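Local coordinates for protein benzoylformate decarboxylase (PDB 4Q9D) that belongs to the thiamine diphosphate-dependent enzymes, with N- and C-terminal cofactor-binding domains around a Rossmann-like central domain and a bound magnesium ion, at residues Arg345-Pro350 with Val360-Ser365; Ser180-Pro185 with Val315-Ile320; Met255-Val260 with Tyr281-Gly286; Asn198-Pro203 with Ala266-Val271. One frame throughout, in Å; residues are numbered along the deposited sequence.

Contact 1. Residues Arg345-Pro350 with Val360-Ser365; sequences RHSDIP and VYEVLS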
loop_
_atom_site.group_PDB
_atom_site.type_symbol
_atom_site.label_atom_id
_atom_site.label_comp_id
_atom_site.label_asym_id
_atom_site.label_seq_id
_atom_site.Cartn_x
_atom_site.Cartn_y
_atom_site.Cartn_z
ATOM N N ARG B 345 11.521 49.142 -4.752
ATOM C CA ARG B 345 10.669 49.516 -5.880
ATOM C C ARG B 345 11.412 50.489 -6.795
ATOM O O ARG B 345 12.060 51.435 -6.337
ATOM C CB ARG B 345 9.367 50.191 -5.435
ATOM C CG ARG B 345 8.457 49.382 -4.558
ATOM C CD ARG B 345 7.176 50.136 -4.224
ATOM N NE ARG B 345 6.066 49.202 -3.991
ATOM C CZ ARG B 345 5.365 49.079 -2.857
ATOM N NH1 ARG B 345 5.628 49.857 -1.804
ATOM N NH2 ARG B 345 4.383 48.169 -2.781
ATOM N N HIS B 346 11.308 50.246 -8.091
ATOM C CA HIS B 346 11.640 51.234 -9.093
ATOM C C HIS B 346 10.708 50.949 -10.267
ATOM O O HIS B 346 10.363 49.799 -10.530
ATOM C CB HIS B 346 13.108 51.121 -9.501
ATOM C CG HIS B 346 13.385 49.986 -10.437
ATOM N ND1 HIS B 346 13.337 50.123 -11.809
ATOM C CD2 HIS B 346 13.702 48.689 -10.197
ATOM C CE1 HIS B 346 13.623 48.962 -12.377
ATOM N NE2 HIS B 346 13.849 48.077 -11.421
ATOM N N SER B 347 10.289 51.996 -10.964
ATOM C CA SER B 347 9.252 51.863 -11.971
ATOM C C SER B 347 9.776 51.638 -13.383
ATOM O O SER B 347 10.720 52.298 -13.805
ATOM C CB SER B 347 8.374 53.104 -11.972
ATOM O OG SER B 347 7.485 53.010 -13.052
ATOM N N ASP B 348 9.161 50.707 -14.110
ATOM C CA ASP B 348 9.445 50.531 -15.538
ATOM C C ASP B 348 8.237 50.943 -16.379
ATOM O O ASP B 348 8.072 50.494 -17.507
ATOM C CB ASP B 348 9.792 49.082 -15.844
ATOM C CG ASP B 348 11.157 48.693 -15.338
ATOM O OD1 ASP B 348 12.067 49.545 -15.407
ATOM O OD2 ASP B 348 11.322 47.535 -14.878
ATOM N N ILE B 349 7.380 51.779 -15.813
ATOM C CA ILE B 349 6.265 52.365 -16.562
ATOM C C ILE B 349 6.689 53.759 -17.019
ATOM O O ILE B 349 7.291 54.493 -16.236
ATOM C CB ILE B 349 5.058 52.555 -15.640
ATOM C CG1 ILE B 349 4.489 51.208 -15.209
ATOM C CG2 ILE B 349 3.995 53.476 -16.272
ATOM C CD1 ILE B 349 3.270 51.370 -14.306
ATOM N N PRO B 350 6.394 54.127 -18.276
ATOM C CA PRO B 350 5.741 53.279 -19.281
ATOM C C PRO B 350 6.724 52.392 -20.020
ATOM O O PRO B 350 7.935 52.572 -19.954
ATOM C CB PRO B 350 5.147 54.296 -20.258
ATOM C CG PRO B 350 6.180 55.428 -20.233
ATOM C CD PRO B 350 6.596 55.511 -18.773
ATOM N N VAL B 360 4.801 44.898 -15.388
ATOM C CA VAL B 360 3.489 44.249 -15.345
ATOM C C VAL B 360 2.852 44.355 -13.973
ATOM O O VAL B 360 1.682 44.696 -13.854
ATOM C CB VAL B 360 3.571 42.714 -15.697
ATOM C CG1 VAL B 360 2.207 42.044 -15.495
ATOM C CG2 VAL B 360 4.079 42.509 -17.095
ATOM N N TYR B 361 3.615 44.024 -12.928
ATOM C CA TYR B 361 3.048 44.042 -11.575
ATOM C C TYR B 361 2.755 45.447 -11.064
ATOM O O TYR B 361 1.810 45.643 -10.303
ATOM C CB TYR B 361 3.916 43.263 -10.588
ATOM C CG TYR B 361 3.711 41.763 -10.682
ATOM C CD1 TYR B 361 2.860 41.098 -9.802
ATOM C CD2 TYR B 361 4.349 41.016 -11.673
ATOM C CE1 TYR B 361 2.651 39.701 -9.911
ATOM C CE2 TYR B 361 4.154 39.640 -11.783
ATOM C CZ TYR B 361 3.314 38.988 -10.903
ATOM O OH TYR B 361 3.165 37.624 -11.030
ATOM N N GLU B 362 3.532 46.439 -11.502
ATOM C CA GLU B 362 3.234 47.814 -11.069
ATOM C C GLU B 362 1.958 48.281 -11.700
ATOM O O GLU B 362 1.106 48.842 -11.029
ATOM C CB GLU B 362 4.346 48.818 -11.410
ATOM C CG GLU B 362 3.957 50.217 -10.889
ATOM C CD GLU B 362 4.970 51.303 -11.213
ATOM O OE1 GLU B 362 5.962 51.024 -11.941
ATOM O OE2 GLU B 362 4.751 52.441 -10.745
ATOM N N VAL B 363 1.792 48.029 -12.998
ATOM C CA VAL B 363 0.503 48.327 -13.620
ATOM C C VAL B 363 -0.656 47.639 -12.891
ATOM O O VAL B 363 -1.710 48.233 -12.679
ATOM C CB VAL B 363 0.462 47.916 -15.097
ATOM C CG1 VAL B 363 -0.938 48.128 -15.647
ATOM C CG2 VAL B 363 1.497 48.715 -15.896
ATOM N N LEU B 364 -0.470 46.379 -12.501
ATOM C CA LEU B 364 -1.539 45.664 -11.775
ATOM C C LEU B 364 -1.858 46.353 -10.452
ATOM O O LEU B 364 -3.033 46.528 -10.085
ATOM C CB LEU B 364 -1.116 44.225 -11.475
ATOM C CG LEU B 364 -1.314 43.151 -12.521
ATOM C CD1 LEU B 364 -0.684 41.889 -11.942
ATOM C CD2 LEU B 364 -2.806 42.942 -12.749
ATOM N N SER B 365 -0.812 46.746 -9.725
ATOM C CA SER B 365 -1.046 47.400 -8.431
ATOM C C SER B 365 -1.774 48.735 -8.593
ATOM O O SER B 365 -2.561 49.135 -7.728
ATOM C CB SER B 365 0.256 47.614 -7.666
ATOM O OG SER B 365 1.049 48.567 -8.334
HETATM O O HOH W 1 7.367 49.024 -12.979
#
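S347 and E362 meet through a hydroxyl that works both ways: S347 OG donates to E362 OE1 at 2.7 Å. The same OG accepts from I349 N at 3.0 Å, which makes an ST turn. S347 OG meets the syn lone pair of E362 OE1. Water 1 also donates to E362 OE1 at 2.7 Å and accepts from D348 N. One carboxylate oxygen therefore gathers two donors, and through the water it ties down a backbone N-H of the loop. E362 gets there by a straight reach: CG lies anti to the backbone N (chi1 -179°) and the chain stays extended beyond it. Residues 345-350 belong to the long loop between helix 318-328 and helix 357-367, and this contact lays the loop against the second of these helices. D348 OD2 adds bonds to T356 and N358, close to where that helix starts. Next to the polar group, I349 CD1 touches E362 CD at 3.5 Å and V363 CG2 at 3.6 Å. I349 crosses both side chains at a slant. V363 is buried and also packs on L509 and L513 of helix 506-518, while E362 touches W388.

Contact 2. Residues Ser180-Pro185 with Val315-Ile320; sequences STRVAP and VGDVGI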
loop_
_atom_site.group_PDB
_atom_site.type_symbol
_atom_site.label_atom_id
_atom_site.label_comp_id
_atom_site.label_asym_id
_atom_site.label_seq_id
_atom_site.Cartn_x
_atom_site.Cartn_y
_atom_site.Cartn_z
ATOM N N SER B 180 -15.693 17.723 15.902
ATOM C CA SER B 180 -14.702 18.770 16.167
ATOM C C SER B 180 -13.981 19.175 14.883
ATOM O O SER B 180 -13.439 18.298 14.213
ATOM C CB SER B 180 -13.589 18.182 17.040
ATOM O OG SER B 180 -13.973 18.153 18.367
ATOM N N THR B 181 -13.946 20.465 14.536
ATOM C CA THR B 181 -13.056 20.920 13.457
ATOM C C THR B 181 -11.791 21.580 14.020
ATOM O O THR B 181 -10.927 22.007 13.266
ATOM C CB THR B 181 -13.750 21.896 12.513
ATOM O OG1 THR B 181 -14.262 22.985 13.286
ATOM C CG2 THR B 181 -14.909 21.220 11.804
ATOM N N ARG B 182 -11.691 21.655 15.345
ATOM C CA ARG B 182 -10.534 22.243 16.015
ATOM C C ARG B 182 -10.252 21.420 17.252
ATOM O O ARG B 182 -11.184 20.892 17.867
ATOM C CB ARG B 182 -10.827 23.689 16.506
ATOM C CG ARG B 182 -11.407 24.622 15.486
ATOM C CD ARG B 182 -11.458 26.074 15.998
ATOM N NE ARG B 182 -12.311 26.237 17.187
ATOM C CZ ARG B 182 -12.512 27.395 17.820
ATOM N NH1 ARG B 182 -11.928 28.517 17.376
ATOM N NH2 ARG B 182 -13.304 27.440 18.897
ATOM N N VAL B 183 -8.978 21.322 17.628
ATOM C CA VAL B 183 -8.617 20.981 19.002
ATOM C C VAL B 183 -7.829 22.167 19.568
ATOM O O VAL B 183 -7.267 22.951 18.806
ATOM C CB VAL B 183 -7.821 19.647 19.102
ATOM C CG1 VAL B 183 -8.679 18.476 18.568
ATOM C CG2 VAL B 183 -6.490 19.730 18.331
ATOM N N ALA B 184 -7.782 22.308 20.887
ATOM C CA ALA B 184 -7.026 23.405 21.493
ATOM C C ALA B 184 -5.682 22.901 21.950
ATOM O O ALA B 184 -5.549 21.728 22.236
ATOM C CB ALA B 184 -7.807 24.002 22.708
ATOM N N PRO B 185 -4.679 23.795 22.037
ATOM C CA PRO B 185 -3.395 23.433 22.652
ATOM C C PRO B 185 -3.607 22.939 24.100
ATOM O O PRO B 185 -4.492 23.398 24.797
ATOM C CB PRO B 185 -2.637 24.772 22.684
ATOM C CG PRO B 185 -3.279 25.617 21.582
ATOM C CD PRO B 185 -4.740 25.224 21.668
ATOM N N VAL B 315 0.647 20.821 19.389
ATOM C CA VAL B 315 -0.412 20.668 18.392
ATOM C C VAL B 315 -1.634 21.368 18.918
ATOM O O VAL B 315 -1.976 21.224 20.103
ATOM C CB VAL B 315 -0.774 19.177 18.162
ATOM C CG1 VAL B 315 -1.951 19.070 17.237
ATOM C CG2 VAL B 315 0.453 18.390 17.625
ATOM N N GLY B 316 -2.271 22.148 18.054
ATOM C CA GLY B 316 -3.511 22.807 18.410
ATOM C C GLY B 316 -3.900 23.752 17.306
ATOM O O GLY B 316 -3.047 24.148 16.499
ATOM N N ASP B 317 -5.174 24.115 17.265
ATOM C CA ASP B 317 -5.658 25.110 16.319
ATOM C C ASP B 317 -4.888 26.421 16.481
ATOM O O ASP B 317 -4.706 26.892 17.598
ATOM C CB ASP B 317 -7.144 25.353 16.563
ATOM C CG ASP B 317 -7.743 26.352 15.590
ATOM O OD1 ASP B 317 -8.235 25.915 14.507
ATOM O OD2 ASP B 317 -7.732 27.575 15.909
ATOM N N VAL B 318 -4.441 27.025 15.381
ATOM C CA VAL B 318 -3.514 28.157 15.522
ATOM C C VAL B 318 -4.266 29.402 15.967
ATOM O O VAL B 318 -3.715 30.274 16.628
ATOM C CB VAL B 318 -2.689 28.407 14.233
ATOM C CG1 VAL B 318 -1.792 27.218 13.980
ATOM C CG2 VAL B 318 -3.614 28.658 13.029
ATOM N N GLY B 319 -5.543 29.465 15.611
ATOM C CA GLY B 319 -6.408 30.552 16.039
ATOM C C GLY B 319 -6.613 30.554 17.544
ATOM O O GLY B 319 -6.468 31.586 18.204
ATOM N N ILE B 320 -6.946 29.395 18.104
ATOM C CA ILE B 320 -7.075 29.280 19.551
ATOM C C ILE B 320 -5.738 29.580 20.224
ATOM O O ILE B 320 -5.677 30.264 21.237
ATOM C CB ILE B 320 -7.546 27.861 19.951
ATOM C CG1 ILE B 320 -8.948 27.619 19.405
ATOM C CG2 ILE B 320 -7.536 27.694 21.468
ATOM C CD1 ILE B 320 -9.470 26.220 19.691
HETATM O O HOH W 2 -9.968 29.019 15.415
#
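I320 CD1 stands over the centre of the R182 guanidinium, 3.7 Å above its plane, and I320 CG1 lies 3.7 Å from R182 NH1. Water 2 lies at the edge of the guanidinium, in its plane; it accepts from R182 NH1 and donates to D317 OD2. The D317 carboxylate is turned 65° from the guanidinium plane. It lies beside the aliphatic part of the arginine, with D317 OD1 3.6 Å from R182 CD. D317 CG is anti to the backbone N (chi1 -178°), which puts it next to R182 CD. D317 is the N-cap of helix 318-328: its OD2 accepts from I320 N at 3.0 Å with the anti lone pair. D317 N donates to V183 O at 2.8 Å. The other branch of I320, CG2, rests on P185 CD at 3.7 Å and on A184 CB. The contact sets strand 183-185 beside the start of helix 318-328, next to edge strand 312-315 of the Rossmann-like sheet. A184 pairs in an antiparallel ladder with the second subunit, and R182 NH2 salt-bridges D186 of that subunit. R182 NH1 and D317 OD2, 4.5 Å apart, probably attract only weakly, with water 2 between them.

Contact 3. Residues Met255-Val260 with Tyr281-Gly286; sequences MTIAGV and YPYVPG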
loop_
_atom_site.group_PDB
_atom_site.type_symbol
_atom_site.label_atom_id
_atom_site.label_comp_id
_atom_site.label_asym_id
_atom_site.label_seq_id
_atom_site.Cartn_x
_atom_site.Cartn_y
_atom_site.Cartn_z
ATOM N N MET B 255 14.236 30.408 1.499
ATOM C CA MET B 255 13.766 29.068 1.191
ATOM C C MET B 255 14.867 28.026 1.234
ATOM O O MET B 255 14.695 26.930 0.708
ATOM C CB MET B 255 13.055 29.044 -0.167
ATOM C CG MET B 255 13.905 29.449 -1.375
ATOM S SD MET B 255 12.957 29.302 -2.930
ATOM C CE MET B 255 11.727 30.564 -2.677
ATOM N N THR B 256 15.996 28.360 1.856
ATOM C CA THR B 256 17.078 27.381 2.016
ATOM C C THR B 256 17.476 27.260 3.491
ATOM O O THR B 256 17.198 28.151 4.305
ATOM C CB THR B 256 18.346 27.782 1.242
ATOM O OG1 THR B 256 18.897 28.953 1.859
ATOM C CG2 THR B 256 18.028 28.086 -0.227
ATOM N N ILE B 257 18.145 26.166 3.825
ATOM C CA ILE B 257 18.658 25.966 5.180
ATOM C C ILE B 257 19.645 27.094 5.562
ATOM O O ILE B 257 19.469 27.761 6.590
ATOM C CB ILE B 257 19.326 24.578 5.326
ATOM C CG1 ILE B 257 18.299 23.439 5.133
ATOM C CG2 ILE B 257 19.981 24.438 6.714
ATOM C CD1 ILE B 257 18.965 22.078 4.905
ATOM N N ALA B 258 20.648 27.336 4.713
ATOM C CA ALA B 258 21.648 28.382 4.998
ATOM C C ALA B 258 20.990 29.750 5.112
ATOM O O ALA B 258 21.370 30.573 5.953
ATOM C CB ALA B 258 22.748 28.403 3.906
ATOM N N GLY B 259 19.998 30.010 4.269
ATOM C CA GLY B 259 19.343 31.315 4.280
ATOM C C GLY B 259 18.516 31.580 5.535
ATOM O O GLY B 259 18.578 32.654 6.138
ATOM N N VAL B 260 17.713 30.598 5.920
ATOM C CA VAL B 260 16.958 30.685 7.166
ATOM C C VAL B 260 17.877 30.763 8.384
ATOM O O VAL B 260 17.628 31.556 9.300
ATOM C CB VAL B 260 15.952 29.532 7.317
ATOM C CG1 VAL B 260 15.330 29.533 8.714
ATOM C CG2 VAL B 260 14.862 29.631 6.242
ATOM N N TYR B 281 13.182 24.669 -0.188
ATOM C CA TYR B 281 13.084 24.278 -1.590
ATOM C C TYR B 281 14.446 23.808 -2.096
ATOM O O TYR B 281 14.794 22.639 -1.932
ATOM C CB TYR B 281 12.578 25.445 -2.441
ATOM C CG TYR B 281 12.075 25.035 -3.807
ATOM C CD1 TYR B 281 12.079 23.704 -4.202
ATOM C CD2 TYR B 281 11.596 25.983 -4.703
ATOM C CE1 TYR B 281 11.620 23.327 -5.449
ATOM C CE2 TYR B 281 11.135 25.614 -5.953
ATOM C CZ TYR B 281 11.150 24.286 -6.320
ATOM O OH TYR B 281 10.691 23.915 -7.564
ATOM N N PRO B 282 15.227 24.706 -2.699
ATOM C CA PRO B 282 16.585 24.310 -3.118
ATOM C C PRO B 282 17.478 24.016 -1.919
ATOM O O PRO B 282 17.215 24.492 -0.801
ATOM C CB PRO B 282 17.111 25.534 -3.868
ATOM C CG PRO B 282 16.294 26.707 -3.347
ATOM C CD PRO B 282 14.992 26.162 -2.819
ATOM N N TYR B 283 18.502 23.197 -2.142
ATOM C CA TYR B 283 19.397 22.795 -1.069
ATOM C C TYR B 283 20.624 23.711 -1.002
ATOM O O TYR B 283 21.395 23.741 -1.939
ATOM C CB TYR B 283 19.867 21.362 -1.280
ATOM C CG TYR B 283 20.749 20.911 -0.161
ATOM C CD1 TYR B 283 20.246 20.835 1.126
ATOM C CD2 TYR B 283 22.098 20.583 -0.374
ATOM C CE1 TYR B 283 21.027 20.417 2.185
ATOM C CE2 TYR B 283 22.896 20.165 0.683
ATOM C CZ TYR B 283 22.343 20.085 1.970
ATOM O OH TYR B 283 23.099 19.691 3.051
ATOM N N VAL B 284 20.774 24.458 0.094
ATOM C CA VAL B 284 22.011 25.172 0.385
ATOM C C VAL B 284 22.347 24.829 1.819
ATOM O O VAL B 284 21.592 25.175 2.725
ATOM C CB VAL B 284 21.880 26.701 0.231
ATOM C CG1 VAL B 284 23.243 27.408 0.559
ATOM C CG2 VAL B 284 21.423 27.058 -1.196
ATOM N N PRO B 285 23.476 24.127 2.023
ATOM C CA PRO B 285 23.774 23.527 3.324
ATOM C C PRO B 285 24.014 24.556 4.427
ATOM O O PRO B 285 24.537 25.648 4.182
ATOM C CB PRO B 285 25.011 22.645 3.062
ATOM C CG PRO B 285 25.603 23.138 1.790
ATOM C CD PRO B 285 24.479 23.785 0.987
ATOM N N GLY B 286 23.592 24.192 5.633
ATOM C CA GLY B 286 23.756 25.015 6.821
ATOM C C GLY B 286 23.273 24.249 8.047
ATOM O O GLY B 286 23.121 23.028 8.001
HETATM O O HOH W 3 18.011 24.148 1.741
#
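M255 and T256 meet the loop 281-286 at the N-terminus of helix 257-264, in the Rossmann-like central domain. T256 is the N-cap; OG1 accepts from G259 N. The two segments run nearly the same way, and the side chains alternate. M255 SD fills the notch between Y281 CB and P282 CD, 3.7 Å from the latter. It lies at the edge of the Y281 ring, 5.3 Å from the centroid, a Met-aromatic contact. M255 CG, between the backbone N and carbonyl carbon (chi1 61°), meets P282 CD. T256 CG2 fits the next dip, between P282 CG and V284 CG2. I257 spreads two branches: CG2 rests on the backbone of G286, and CD1 reaches Y283 CE1 at 3.8 Å. A258 CB presses on V284 CG1 at 3.5 Å. G286 lacks a side chain, and its CA lies 4.4 Å from A258 CA. Backbone bonds pin this seam, Y281 N to M255 O and A258 N to V284 O. Y281 OH also bonds S29 of the third subunit, and its ring packs edge-to-face with Y112 of that subunit. Between the two bonds sits water 3, which accepts from I257 N and V284 N and donates to P282 O at 2.7 Å.

Contact 4. Residues Asn198-Pro203 with Ala266-Val271; sequences NAAKHP and AYDLVV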
loop_
_atom_site.group_PDB
_atom_site.type_symbol
_atom_site.label_atom_id
_atom_site.label_comp_id
_atom_site.label_asym_id
_atom_site.label_seq_id
_atom_site.Cartn_x
_atom_site.Cartn_y
_atom_site.Cartn_z
ATOM N N ASN B 198 8.163 34.956 27.121
ATOM C CA ASN B 198 8.354 36.110 27.996
ATOM C C ASN B 198 9.828 36.309 28.288
ATOM O O ASN B 198 10.286 37.431 28.466
ATOM C CB ASN B 198 7.656 35.897 29.327
ATOM C CG ASN B 198 6.173 36.037 29.241
ATOM O OD1 ASN B 198 5.622 36.688 28.338
ATOM N ND2 ASN B 198 5.496 35.440 30.212
ATOM N N ALA B 199 10.568 35.203 28.315
ATOM C CA ALA B 199 11.981 35.228 28.652
ATOM C C ALA B 199 12.876 35.640 27.496
ATOM O O ALA B 199 14.042 35.944 27.715
ATOM C CB ALA B 199 12.416 33.871 29.166
ATOM N N ALA B 200 12.370 35.605 26.265
ATOM C CA ALA B 200 13.216 35.950 25.125
ATOM C C ALA B 200 13.624 37.427 25.163
ATOM O O ALA B 200 12.831 38.289 25.525
ATOM C CB ALA B 200 12.497 35.648 23.804
ATOM N N LYS B 201 14.842 37.725 24.734
ATOM C CA LYS B 201 15.248 39.117 24.612
ATOM C C LYS B 201 14.993 39.619 23.208
ATOM O O LYS B 201 14.671 40.782 23.021
ATOM C CB LYS B 201 16.739 39.274 24.927
ATOM C CG LYS B 201 17.145 38.710 26.282
ATOM C CD LYS B 201 16.446 39.417 27.413
ATOM C CE LYS B 201 17.039 39.030 28.765
ATOM N NZ LYS B 201 16.381 39.798 29.872
ATOM N N HIS B 202 15.170 38.739 22.221
ATOM C CA HIS B 202 15.043 39.100 20.812
ATOM C C HIS B 202 14.231 38.033 20.069
ATOM O O HIS B 202 14.788 37.233 19.318
ATOM C CB HIS B 202 16.428 39.227 20.165
ATOM C CG HIS B 202 17.334 40.207 20.840
ATOM N ND1 HIS B 202 17.250 41.563 20.624
ATOM C CD2 HIS B 202 18.356 40.021 21.717
ATOM C CE1 HIS B 202 18.173 42.179 21.350
ATOM N NE2 HIS B 202 18.853 41.266 22.020
ATOM N N PRO B 203 12.914 38.007 20.292
ATOM C CA PRO B 203 12.105 36.985 19.637
ATOM C C PRO B 203 11.768 37.373 18.201
ATOM O O PRO B 203 11.833 38.538 17.815
ATOM C CB PRO B 203 10.835 36.956 20.478
ATOM C CG PRO B 203 10.713 38.346 21.011
ATOM C CD PRO B 203 12.120 38.858 21.197
ATOM N N ALA B 266 20.026 36.423 14.351
ATOM C CA ALA B 266 19.905 37.632 15.157
ATOM C C ALA B 266 18.966 37.444 16.336
ATOM O O ALA B 266 18.922 38.288 17.219
ATOM C CB ALA B 266 19.377 38.783 14.292
ATOM N N TYR B 267 18.174 36.371 16.330
ATOM C CA TYR B 267 17.138 36.202 17.348
ATOM C C TYR B 267 17.493 35.116 18.344
ATOM O O TYR B 267 18.167 34.151 18.004
ATOM C CB TYR B 267 15.784 35.923 16.684
ATOM C CG TYR B 267 15.438 36.970 15.652
ATOM C CD1 TYR B 267 15.083 38.259 16.037
ATOM C CD2 TYR B 267 15.501 36.677 14.286
ATOM C CE1 TYR B 267 14.778 39.238 15.096
ATOM C CE2 TYR B 267 15.195 37.643 13.333
ATOM C CZ TYR B 267 14.835 38.924 13.747
ATOM O OH TYR B 267 14.531 39.883 12.814
ATOM N N ASP B 268 17.055 35.268 19.591
ATOM C CA ASP B 268 17.317 34.219 20.557
ATOM C C ASP B 268 16.158 33.211 20.602
ATOM O O ASP B 268 16.320 32.118 21.148
ATOM C CB ASP B 268 17.683 34.775 21.962
ATOM C CG ASP B 268 16.559 35.610 22.614
ATOM O OD1 ASP B 268 15.632 36.073 21.929
ATOM O OD2 ASP B 268 16.614 35.819 23.848
ATOM N N LEU B 269 15.002 33.576 20.024
ATOM C CA LEU B 269 13.844 32.671 19.986
ATOM C C LEU B 269 12.989 32.911 18.740
ATOM O O LEU B 269 12.601 34.052 18.451
ATOM C CB LEU B 269 12.970 32.849 21.226
ATOM C CG LEU B 269 11.699 31.993 21.261
ATOM C CD1 LEU B 269 12.062 30.524 21.493
ATOM C CD2 LEU B 269 10.733 32.483 22.337
ATOM N N VAL B 270 12.725 31.836 17.993
ATOM C CA VAL B 270 11.804 31.891 16.852
ATOM C C VAL B 270 10.501 31.201 17.242
ATOM O O VAL B 270 10.501 30.045 17.688
ATOM C CB VAL B 270 12.416 31.247 15.586
ATOM C CG1 VAL B 270 11.446 31.414 14.395
ATOM C CG2 VAL B 270 13.742 31.915 15.279
ATOM N N VAL B 271 9.400 31.929 17.121
ATOM C CA VAL B 271 8.093 31.365 17.381
ATOM C C VAL B 271 7.370 31.104 16.059
ATOM O O VAL B 271 7.002 32.036 15.356
ATOM C CB VAL B 271 7.257 32.297 18.235
ATOM C CG1 VAL B 271 5.912 31.644 18.525
ATOM C CG2 VAL B 271 8.020 32.636 19.544
#
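A200, in the turn that follows helix 187-199, touches D268 and L269. Its CB lies 3.8 Å from L269 CB and also comes close to L269 CD2 and D268 OD1. K201 follows with its backbone: K201 N donates at 2.7 Å, in a nearly straight bond (172°), to the syn lone pair of D268 OD2. Its side chain is bent at chi2; K201 CB and CG still brush D268 OD2. H202 N donates to the other oxygen, D268 OD1, also at 2.7 Å, but from above the carboxylate plane. Two consecutive N-H groups of the turn thus share one carboxylate, which would help balance its charge. D268 CG sits between its own backbone N and carbonyl carbon (chi1 62°), which places it beside the two N-H groups. This turn feeds strand 203-207, and D268 precedes strand 269-273. The two strands are parallel neighbours inside the sheet of the Rossmann-like central domain, and here they begin to pair. H202 O accepts from D268 N at 3.0 Å, with the donor above the carbonyl plane. The same oxygen lies in the plane of the Y267 ring, at its edge, 3.5 Å from Y267 CD1. P203 bridges L269 in parallel register. P203 CA makes a CA-H...O contact with L269 O at 3.2 Å, and L269 goes on to bond the backbone of M204.

Contacts 2, 3 and 4 involve the Rossmann-like central domain. Contacts 3 and 4 are the closest pair, with centres 21 Å and nearest atoms about 7 Å apart; helix 257-264 of contact 3 leads into strand 269-273 of contact 4. Contacts 2 and 4 are joined by helix 187-199, which follows strand 183-185, and their centres are 24 Å apart. Contact 2 faces the second subunit and contact 3 the third. Contact 1 lies later in the chain, its centre 41 Å from that of contact 2. None of the four includes the magnesium ligands D434, N461 and E463. Contact 1 has a structural link toward them: Y361 bonds T431 on strand 428-433, which runs into D434.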